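Local coordinates for protein Na Glutathione S-transferase 2 (Necator americanus, PDB 2ON5) that probably conjugates the thiol of glutathione to electrophilic compounds, binding it in a thioredoxin-fold domain, at residues V32-T35 with F36-P40; N100-R103 with P104-V108; K59-Q63 with S64-A68. One frame throughout, in Å; residues are numbered along the deposited sequence.

The three contacts follow one another along the chain; none nests in or crosses another, and each closes a short local turn. Interaction 1 comes first, where strand 30-34 ends and turns into the loop before strand 53-56. Interaction 3 is next and folds the end of strand 59-62 into helix 64-75. Interaction 2 closes the break between helices 82-101 and 103-110, in the helical C-terminal domain. Interactions 1 and 3 belong to the two outermost strands of the thioredoxin-fold sheet, their centres about 18 Å apart, and they bind the two ends of one glutathione. Interactions 2 and 3 both touch the second subunit.

Interaction 1. Residues V32-T35 with F36-P40; sequences VRYT and FQEWP. With GSH (glutathione), chain V; EDO (1,2-ethanediol), chain J.
The ring of Y34 lies against E38 and W39 at once, CD2 turned to E38 and CD1 to W39. Its CD2 sits 3.6 Å from CG of E38, and its CD1 is 3.9 Å from CE3 of W39. The phenol and indole side chains cross at about a right angle, while the ring plane of Y34 stands 43° from the E38 carboxylate. E38 reaches the ring with methylene carbon, and its carboxylate OE1 goes on to NE2 of H42, whose imidazole also stacks on Y34.

T35 holds the turn behind these side chains. Its OG1, placed between the backbone N and the carbonyl carbon (chi1 64°), reaches forward over the first turn and accepts the N-H of E38 at 3.0 Å. The carbonyl O of T35 takes the N-H of W39 at 3.1 Å and, weakly, that of E38. The paired side-chain and main-chain acceptors of one threonine make this an ST motif, consistent with the helical phi/psi of residues 36-40 as the chain leaves the sheet.

W39 faces the glutathione. Its NE1 donates to O32 of the glycine carboxylate at 3.0 Å, nearly straight at 167°, the oxygen lying in the plane of the indole at its edge. K43 also bonds to glutathione, and the ring of F9 meets both F36 and W39 edge-to-face. A 1,2-ethanediol, probably from the crystallisation liquor, bridges the turn: its O2 accepts the N-H of F36 at 3.0 Å, and its O1, over the centre of one face of the F36 ring, donates a weak bond to the carbonyl O of Y34.

The chemistry implies a positioned donor: the indole N-H is directed at the glycine end of glutathione, while T35 bonds the turn that carries it and the Y34 ring packs beside the indole.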
loop_
_atom_site.group_PDB
_atom_site.type_symbol
_atom_site.label_atom_id
_atom_site.label_comp_id
_atom_site.label_asym_id
_atom_site.label_seq_id
_atom_site.Cartn_x
_atom_site.Cartn_y
_atom_site.Cartn_z
ATOM N N VAL A 32 -20.059 -0.524 11.755
ATOM C CA VAL A 32 -20.984 0.417 11.086
ATOM C C VAL A 32 -20.972 0.177 9.577
ATOM O O VAL A 32 -19.890 0.166 8.943
ATOM C CB VAL A 32 -20.622 1.891 11.377
ATOM C CG1 VAL A 32 -21.599 2.851 10.669
ATOM C CG2 VAL A 32 -20.624 2.153 12.887
ATOM N N ARG A 33 -22.159 -0.034 8.997
ATOM C CA ARG A 33 -22.256 -0.416 7.579
ATOM C C ARG A 33 -23.212 0.470 6.815
ATOM O O ARG A 33 -24.411 0.524 7.153
ATOM C CB ARG A 33 -22.701 -1.880 7.414
ATOM C CG ARG A 33 -21.755 -2.905 8.029
ATOM C CD ARG A 33 -22.220 -4.325 7.790
ATOM N NE ARG A 33 -21.268 -5.277 8.377
ATOM C CZ ARG A 33 -20.865 -6.403 7.795
ATOM N NH1 ARG A 33 -21.347 -6.767 6.601
ATOM N NH2 ARG A 33 -19.972 -7.170 8.418
ATOM N N TYR A 34 -22.690 1.145 5.786
ATOM C CA TYR A 34 -23.482 2.015 4.931
ATOM C C TYR A 34 -23.919 1.370 3.647
ATOM O O TYR A 34 -23.128 0.705 2.966
ATOM C CB TYR A 34 -22.727 3.320 4.573
ATOM C CG TYR A 34 -22.572 4.284 5.732
ATOM C CD1 TYR A 34 -21.346 4.893 6.016
ATOM C CD2 TYR A 34 -23.668 4.582 6.551
ATOM C CE1 TYR A 34 -21.226 5.782 7.086
ATOM C CE2 TYR A 34 -23.561 5.461 7.602
ATOM C CZ TYR A 34 -22.347 6.037 7.882
ATOM O OH TYR A 34 -22.301 6.908 8.941
ATOM N N THR A 35 -25.182 1.620 3.277
ATOM C CA THR A 35 -25.590 1.435 1.868
ATOM C C THR A 35 -24.892 2.438 0.948
ATOM O O THR A 35 -24.365 3.476 1.400
ATOM C CB THR A 35 -27.099 1.623 1.663
ATOM O OG1 THR A 35 -27.436 2.977 1.975
ATOM C CG2 THR A 35 -27.911 0.633 2.532
ATOM N N PHE A 36 -24.908 2.145 -0.358
ATOM C CA PHE A 36 -24.405 3.102 -1.344
ATOM C C PHE A 36 -25.254 4.388 -1.360
ATOM O O PHE A 36 -24.760 5.444 -1.738
ATOM C CB PHE A 36 -24.349 2.485 -2.749
ATOM C CG PHE A 36 -23.350 1.360 -2.882
ATOM C CD1 PHE A 36 -23.639 0.244 -3.651
ATOM C CD2 PHE A 36 -22.126 1.417 -2.229
ATOM C CE1 PHE A 36 -22.708 -0.805 -3.768
ATOM C CE2 PHE A 36 -21.203 0.371 -2.334
ATOM C CZ PHE A 36 -21.495 -0.731 -3.114
ATOM N N GLN A 37 -26.521 4.292 -0.951
ATOM C CA GLN A 37 -27.404 5.459 -0.907
ATOM C C GLN A 37 -27.065 6.385 0.282
ATOM O O GLN A 37 -27.135 7.612 0.167
ATOM C CB GLN A 37 -28.878 5.002 -0.843
ATOM C CG GLN A 37 -29.903 6.105 -0.978
ATOM C CD GLN A 37 -31.340 5.604 -1.307
ATOM O OE1 GLN A 37 -31.777 5.622 -2.473
ATOM N NE2 GLN A 37 -32.065 5.182 -0.288
ATOM N N GLU A 38 -26.696 5.788 1.419
ATOM C CA GLU A 38 -26.523 6.556 2.659
ATOM C C GLU A 38 -25.113 7.141 2.720
ATOM O O GLU A 38 -24.878 8.196 3.315
ATOM C CB GLU A 38 -26.795 5.655 3.869
ATOM C CG GLU A 38 -26.543 6.281 5.262
ATOM C CD GLU A 38 -27.468 7.436 5.589
ATOM O OE1 GLU A 38 -27.126 8.230 6.503
ATOM O OE2 GLU A 38 -28.541 7.543 4.948
ATOM N N TRP A 39 -24.175 6.443 2.093
ATOM C CA TRP A 39 -22.747 6.789 2.227
ATOM C C TRP A 39 -22.343 8.243 1.898
ATOM O O TRP A 39 -21.654 8.881 2.705
ATOM C CB TRP A 39 -21.850 5.743 1.534
ATOM C CG TRP A 39 -20.493 6.285 1.125
ATOM C CD1 TRP A 39 -20.032 6.441 -0.146
ATOM C CD2 TRP A 39 -19.459 6.785 1.997
ATOM N NE1 TRP A 39 -18.760 6.991 -0.125
ATOM C CE2 TRP A 39 -18.389 7.210 1.174
ATOM C CE3 TRP A 39 -19.333 6.903 3.388
ATOM C CZ2 TRP A 39 -17.200 7.739 1.694
ATOM C CZ3 TRP A 39 -18.144 7.435 3.909
ATOM C CH2 TRP A 39 -17.100 7.849 3.051
ATOM N N PRO A 40 -22.735 8.767 0.705
ATOM C CA PRO A 40 -22.136 10.049 0.246
ATOM C C PRO A 40 -22.205 11.213 1.206
ATOM O O PRO A 40 -21.259 11.991 1.268
ATOM C CB PRO A 40 -22.921 10.374 -1.038
ATOM C CG PRO A 40 -23.272 8.981 -1.572
ATOM C CD PRO A 40 -23.613 8.190 -0.327
HETATM N N1 GSH V . -6.461 2.607 -0.637
HETATM C CA1 GSH V . -7.881 2.246 -0.405
HETATM C C1 GSH V . -8.014 1.495 0.916
HETATM O O11 GSH V . -7.419 0.397 0.947
HETATM O O12 GSH V . -8.655 1.889 1.932
HETATM C CB1 GSH V . -8.842 3.422 -0.595
HETATM C CG1 GSH V . -10.249 3.159 -0.069
HETATM C CD1 GSH V . -11.343 3.219 -1.130
HETATM O OE1 GSH V . -11.071 3.133 -2.523
HETATM N N2 GSH V . -12.562 3.358 -0.601
HETATM C CA2 GSH V . -13.844 2.974 -1.176
HETATM C C2 GSH V . -14.829 4.111 -1.033
HETATM O O2 GSH V . -14.717 5.077 -0.002
HETATM C CB2 GSH V . -14.367 1.740 -0.459
HETATM S SG2 GSH V . -14.173 0.163 -1.346
HETATM N N3 GSH V . -15.793 4.192 -1.948
HETATM C CA3 GSH V . -16.705 5.319 -1.984
HETATM C C3 GSH V . -16.092 6.657 -2.347
HETATM O O31 GSH V . -14.919 6.732 -2.777
HETATM O O32 GSH V . -16.756 7.713 -2.230
HETATM C C1 EDO J . -24.078 -1.982 -0.386
HETATM O O1 EDO J . -23.331 -1.025 0.389
HETATM C C2 EDO J . -25.552 -1.621 -0.313
HETATM O O2 EDO J . -25.851 -0.528 -1.207
#

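Interaction 2. Residues N100-R103 with P104-V108; sequences NEIR and PYLRV. With EDO (1,2-ethanediol), chain L.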
loop_
_atom_site.group_PDB
_atom_site.type_symbol
_atom_site.label_atom_id
_atom_site.label_comp_id
_atom_site.label_asym_id
_atom_site.label_seq_id
_atom_site.Cartn_x
_atom_site.Cartn_y
_atom_site.Cartn_z
ATOM N N ASN A 100 -5.824 -3.897 -7.480
ATOM C CA ASN A 100 -5.895 -2.762 -8.364
ATOM C C ASN A 100 -6.091 -3.215 -9.822
ATOM O O ASN A 100 -6.928 -2.655 -10.555
ATOM C CB ASN A 100 -4.654 -1.890 -8.232
ATOM C CG ASN A 100 -4.761 -0.630 -9.058
ATOM O OD1 ASN A 100 -5.569 0.256 -8.752
ATOM N ND2 ASN A 100 -3.961 -0.548 -10.133
ATOM N N GLU A 101 -5.345 -4.242 -10.213
ATOM C CA GLU A 101 -5.463 -4.844 -11.533
ATOM C C GLU A 101 -6.887 -5.320 -11.831
ATOM O O GLU A 101 -7.397 -5.100 -12.933
ATOM C CB GLU A 101 -4.472 -5.996 -11.682
ATOM C CG GLU A 101 -4.405 -6.605 -13.070
ATOM C CD GLU A 101 -3.148 -7.450 -13.289
ATOM O OE1 GLU A 101 -2.957 -7.940 -14.422
ATOM O OE2 GLU A 101 -2.356 -7.641 -12.335
ATOM N N ILE A 102 -7.529 -5.962 -10.861
ATOM C CA ILE A 102 -8.898 -6.491 -11.060
ATOM C C ILE A 102 -10.043 -5.560 -10.606
ATOM O O ILE A 102 -11.227 -5.973 -10.586
ATOM C CB ILE A 102 -9.044 -7.915 -10.456
ATOM C CG1 ILE A 102 -8.902 -7.878 -8.922
ATOM C CG2 ILE A 102 -8.030 -8.886 -11.118
ATOM C CD1 ILE A 102 -9.472 -9.090 -8.193
ATOM N N ARG A 103 -9.705 -4.310 -10.271
ATOM C CA ARG A 103 -10.714 -3.318 -9.844
ATOM C C ARG A 103 -11.986 -3.224 -10.731
ATOM O O ARG A 103 -13.088 -3.133 -10.198
ATOM C CB ARG A 103 -10.109 -1.927 -9.657
ATOM C CG ARG A 103 -11.133 -0.917 -9.113
ATOM C CD ARG A 103 -10.614 0.541 -9.053
ATOM N NE ARG A 103 -9.193 0.664 -8.734
ATOM C CZ ARG A 103 -8.665 0.621 -7.508
ATOM N NH1 ARG A 103 -9.434 0.416 -6.438
ATOM N NH2 ARG A 103 -7.351 0.773 -7.351
ATOM N N PRO A 104 -11.829 -3.241 -12.071
ATOM C CA PRO A 104 -13.033 -3.231 -12.938
ATOM C C PRO A 104 -13.998 -4.387 -12.657
ATOM O O PRO A 104 -15.229 -4.200 -12.711
ATOM C CB PRO A 104 -12.441 -3.342 -14.356
ATOM C CG PRO A 104 -11.078 -2.761 -14.231
ATOM C CD PRO A 104 -10.594 -3.219 -12.876
ATOM N N TYR A 105 -13.452 -5.568 -12.353
ATOM C CA TYR A 105 -14.273 -6.720 -11.988
ATOM C C TYR A 105 -14.983 -6.500 -10.638
ATOM O O TYR A 105 -16.196 -6.729 -10.486
ATOM C CB TYR A 105 -13.405 -8.008 -11.974
ATOM C CG TYR A 105 -14.119 -9.180 -11.371
ATOM C CD1 TYR A 105 -14.951 -9.981 -12.153
ATOM C CD2 TYR A 105 -14.004 -9.467 -10.001
ATOM C CE1 TYR A 105 -15.656 -11.046 -11.596
ATOM C CE2 TYR A 105 -14.701 -10.533 -9.425
ATOM C CZ TYR A 105 -15.527 -11.325 -10.247
ATOM O OH TYR A 105 -16.231 -12.374 -9.712
ATOM N N LEU A 106 -14.216 -6.053 -9.647
ATOM C CA LEU A 106 -14.756 -5.865 -8.313
ATOM C C LEU A 106 -15.871 -4.797 -8.291
ATOM O O LEU A 106 -16.893 -4.968 -7.623
ATOM C CB LEU A 106 -13.632 -5.526 -7.321
ATOM C CG LEU A 106 -12.529 -6.584 -7.251
ATOM C CD1 LEU A 106 -11.248 -6.047 -6.547
ATOM C CD2 LEU A 106 -13.056 -7.855 -6.562
ATOM N N ARG A 107 -15.681 -3.720 -9.032
ATOM C CA ARG A 107 -16.703 -2.668 -9.113
ATOM C C ARG A 107 -18.028 -3.186 -9.725
ATOM O O ARG A 107 -19.119 -2.866 -9.251
ATOM C CB ARG A 107 -16.165 -1.472 -9.888
ATOM C CG ARG A 107 -15.143 -0.642 -9.063
ATOM C CD ARG A 107 -14.471 0.451 -9.882
ATOM N NE ARG A 107 -15.467 1.370 -10.446
ATOM C CZ ARG A 107 -16.001 2.402 -9.799
ATOM N NH1 ARG A 107 -15.632 2.690 -8.553
ATOM N NH2 ARG A 107 -16.912 3.150 -10.406
ATOM N N VAL A 108 -17.904 -4.010 -10.756
ATOM C CA VAL A 108 -19.070 -4.648 -11.366
ATOM C C VAL A 108 -19.794 -5.578 -10.380
ATOM O O VAL A 108 -20.992 -5.404 -10.160
ATOM C CB VAL A 108 -18.709 -5.345 -12.696
ATOM C CG1 VAL A 108 -19.880 -6.250 -13.163
ATOM C CG2 VAL A 108 -18.379 -4.291 -13.753
HETATM C C1 EDO L . -17.574 -12.921 -6.111
HETATM O O1 EDO L . -16.951 -11.904 -6.922
HETATM C C2 EDO L . -18.526 -12.390 -5.051
HETATM O O2 EDO L . -18.046 -11.205 -4.367
#
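I102 and L106 form the apolar part of this contact, meeting one helical turn apart. CG1 of I102 is 3.8 Å from CD1 of L106, and its terminal CD1 also touches that methyl as the two side chains cross obliquely. A chi1 of 66° makes the longer branch of I102, not CG2, the one that meets the leucine. I102 also packs on A128 and H163, and Y105 on I167 and L120, so this face of the turn is buried against helices 117-143 and 155-168.

Backbone bonds restart the helix. I102 is the N-cap residue of helix 103-110 and the first to leave helical geometry after helix 82-101. Its O accepts the N-H of L106 at 3.1 Å and, weakly, that of Y105, while R103 O takes R107 N at 2.9 Å. P104, which has no N-H to offer, stands in the first turn, where no such bond is required of it.

Among the charged side chains, CG of R103 meets CD of R107 at 3.7 Å where the chains cross at a slant. Their NE atoms stay 6.5 Å apart, and R107 turns its guanidinium to a salt bridge with D113. R103 also packs on N100 of the second subunit. Separately, the hydroxyl of the buried Y105 shares a 2.9 Å hydrogen bond, through OH, with O1 of a 1,2-ethanediol.

The join is thus amphipathic: I102, buried, and L106 pack across the break, and D113 probably offsets the charge R107 brings close to R103.

Interaction 3. Residues K59-Q63 with S64-A68; sequences KQLAQ and SFAIA. With GSH (glutathione), chain V; EDO (1,2-ethanediol), chain O.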
loop_
_atom_site.group_PDB
_atom_site.type_symbol
_atom_site.label_atom_id
_atom_site.label_comp_id
_atom_site.label_asym_id
_atom_site.label_seq_id
_atom_site.Cartn_x
_atom_site.Cartn_y
_atom_site.Cartn_z
ATOM N N LYS A 59 -10.378 8.639 17.796
ATOM C CA LYS A 59 -9.301 9.023 16.887
ATOM C C LYS A 59 -9.460 8.257 15.557
ATOM O O LYS A 59 -9.513 7.025 15.560
ATOM C CB LYS A 59 -7.939 8.670 17.502
ATOM C CG LYS A 59 -7.510 9.496 18.728
ATOM C CD LYS A 59 -6.027 9.133 19.153
ATOM C CE LYS A 59 -5.830 7.624 19.520
ATOM N NZ LYS A 59 -4.437 7.285 20.076
ATOM N N GLN A 60 -9.536 8.971 14.432
ATOM C CA GLN A 60 -9.753 8.297 13.167
ATOM C C GLN A 60 -8.431 7.833 12.549
ATOM O O GLN A 60 -7.453 8.567 12.580
ATOM C CB GLN A 60 -10.442 9.220 12.156
ATOM C CG GLN A 60 -11.918 9.504 12.452
ATOM C CD GLN A 60 -12.519 10.405 11.408
ATOM O OE1 GLN A 60 -13.552 10.080 10.789
ATOM N NE2 GLN A 60 -11.887 11.552 11.199
ATOM N N LEU A 61 -8.465 6.638 11.965
ATOM C CA LEU A 61 -7.396 6.106 11.135
ATOM C C LEU A 61 -8.043 5.581 9.859
ATOM O O LEU A 61 -8.863 4.651 9.927
ATOM C CB LEU A 61 -6.692 4.961 11.852
ATOM C CG LEU A 61 -5.584 4.246 11.093
ATOM C CD1 LEU A 61 -4.409 5.222 10.706
ATOM C CD2 LEU A 61 -5.099 3.035 11.911
ATOM N N ALA A 62 -7.700 6.206 8.729
ATOM C CA ALA A 62 -8.138 5.754 7.415
ATOM C C ALA A 62 -7.155 4.756 6.745
ATOM O O ALA A 62 -6.090 4.448 7.290
ATOM C CB ALA A 62 -8.398 6.963 6.511
ATOM N N GLN A 63 -7.525 4.273 5.558
ATOM C CA GLN A 63 -6.743 3.350 4.725
ATOM C C GLN A 63 -6.716 1.903 5.214
ATOM O O GLN A 63 -6.089 1.577 6.225
ATOM C CB GLN A 63 -5.320 3.899 4.418
ATOM C CG GLN A 63 -5.369 5.071 3.449
ATOM C CD GLN A 63 -5.573 4.613 1.996
ATOM O OE1 GLN A 63 -5.641 3.412 1.709
ATOM N NE2 GLN A 63 -5.669 5.581 1.080
ATOM N N SER A 64 -7.364 1.017 4.455
ATOM C CA SER A 64 -7.595 -0.361 4.910
ATOM C C SER A 64 -6.319 -1.096 5.362
ATOM O O SER A 64 -6.342 -1.755 6.402
ATOM C CB SER A 64 -8.351 -1.185 3.854
ATOM O OG SER A 64 -7.542 -1.340 2.680
ATOM N N PHE A 65 -5.218 -0.975 4.614
ATOM C CA PHE A 65 -3.944 -1.618 5.019
ATOM C C PHE A 65 -3.301 -0.966 6.227
ATOM O O PHE A 65 -2.703 -1.663 7.048
ATOM C CB PHE A 65 -2.950 -1.715 3.860
ATOM C CG PHE A 65 -3.427 -2.625 2.730
ATOM C CD1 PHE A 65 -4.303 -2.149 1.746
ATOM C CD2 PHE A 65 -3.050 -3.960 2.688
ATOM C CE1 PHE A 65 -4.769 -3.004 0.693
ATOM C CE2 PHE A 65 -3.480 -4.814 1.646
ATOM C CZ PHE A 65 -4.337 -4.341 0.648
ATOM N N ALA A 66 -3.397 0.367 6.340
ATOM C CA ALA A 66 -2.880 1.033 7.543
ATOM C C ALA A 66 -3.659 0.539 8.768
ATOM O O ALA A 66 -3.086 0.258 9.832
ATOM C CB ALA A 66 -2.960 2.536 7.415
ATOM N N ILE A 67 -4.971 0.414 8.609
ATOM C CA ILE A 67 -5.818 -0.105 9.684
ATOM C C ILE A 67 -5.486 -1.566 9.991
ATOM O O ILE A 67 -5.359 -1.934 11.157
ATOM C CB ILE A 67 -7.329 0.011 9.317
ATOM C CG1 ILE A 67 -7.713 1.496 9.215
ATOM C CG2 ILE A 67 -8.190 -0.709 10.414
ATOM C CD1 ILE A 67 -9.038 1.749 8.395
ATOM N N ALA A 68 -5.387 -2.406 8.957
ATOM C CA ALA A 68 -5.100 -3.820 9.180
ATOM C C ALA A 68 -3.777 -3.999 9.925
ATOM O O ALA A 68 -3.696 -4.798 10.864
ATOM C CB ALA A 68 -5.070 -4.616 7.844
HETATM N N1 GSH V . -6.461 2.607 -0.637
HETATM C CA1 GSH V . -7.881 2.246 -0.405
HETATM C C1 GSH V . -8.014 1.495 0.916
HETATM O O11 GSH V . -7.419 0.397 0.947
HETATM O O12 GSH V . -8.655 1.889 1.932
HETATM C CB1 GSH V . -8.842 3.422 -0.595
HETATM C CG1 GSH V . -10.249 3.159 -0.069
HETATM C CD1 GSH V . -11.343 3.219 -1.130
HETATM O OE1 GSH V . -11.071 3.133 -2.523
HETATM N N2 GSH V . -12.562 3.358 -0.601
HETATM C CA2 GSH V . -13.844 2.974 -1.176
HETATM C C2 GSH V . -14.829 4.111 -1.033
HETATM O O2 GSH V . -14.717 5.077 -0.002
HETATM C CB2 GSH V . -14.367 1.740 -0.459
HETATM S SG2 GSH V . -14.173 0.163 -1.346
HETATM N N3 GSH V . -15.793 4.192 -1.948
HETATM C CA3 GSH V . -16.705 5.319 -1.984
HETATM C C3 GSH V . -16.092 6.657 -2.347
HETATM O O31 GSH V . -14.919 6.732 -2.777
HETATM O O32 GSH V . -16.756 7.713 -2.230
HETATM C C1 EDO O . -7.085 -5.094 3.015
HETATM O O1 EDO O . -8.049 -4.235 2.399
HETATM C C2 EDO O . -6.841 -4.631 4.443
HETATM O O2 EDO O . -8.110 -4.686 5.089
HETATM O O HOH W 1 -4.511 0.980 2.552
#
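Q63 and S64, consecutive residues at the junction of strand and helix, grip the gamma-glutamyl end of glutathione between them. OE1 of Q63 accepts from the amino group N1 at 2.6 Å. S64 takes both oxygens of the adjoining carboxylate: its backbone N-H gives to O12 at 3.0 Å with an angle of 170°, and its OG donates to O11 at a very short 2.5 Å. A 1,2-ethanediol, probably from the crystallisation liquor, donates to the same OG.

A second layer surrounds these donors and acceptors. A water accepts the N-H of F65 and lies within hydrogen-bonding distance of OE1 of Q63. The amide NE2 of Q63 bonds to D97 and Q94 of the second subunit, and that D97 itself bonds to the glutathione, so the neighbouring chain completes the site. The backbone of Q63 has a positive phi of 75°, unusual for a residue other than glycine, a kink between strand and helix. From the N-cap position Q63 O accepts the N-H of I67 at 2.9 Å.

Farther out, apolar carbon packs the helix on the strand, their short axes 120° apart. L61 and I67 lie antiparallel, side by side, with CG of L61 4.0 Å from CG1 of I67. CB of A66 lies 3.7 Å from A62 O, a buried oxygen with no polar partner. I67 reaches on to L54 and I18, and F65 to helix 82-101.

Ligand and site therefore match in polarity: the carboxylate sits at the N terminus of helix 64-75, whose dipole would probably stabilise it, while the amino group faces OE1 of Q63 and probably also feels the negative charge of D97 of the second subunit.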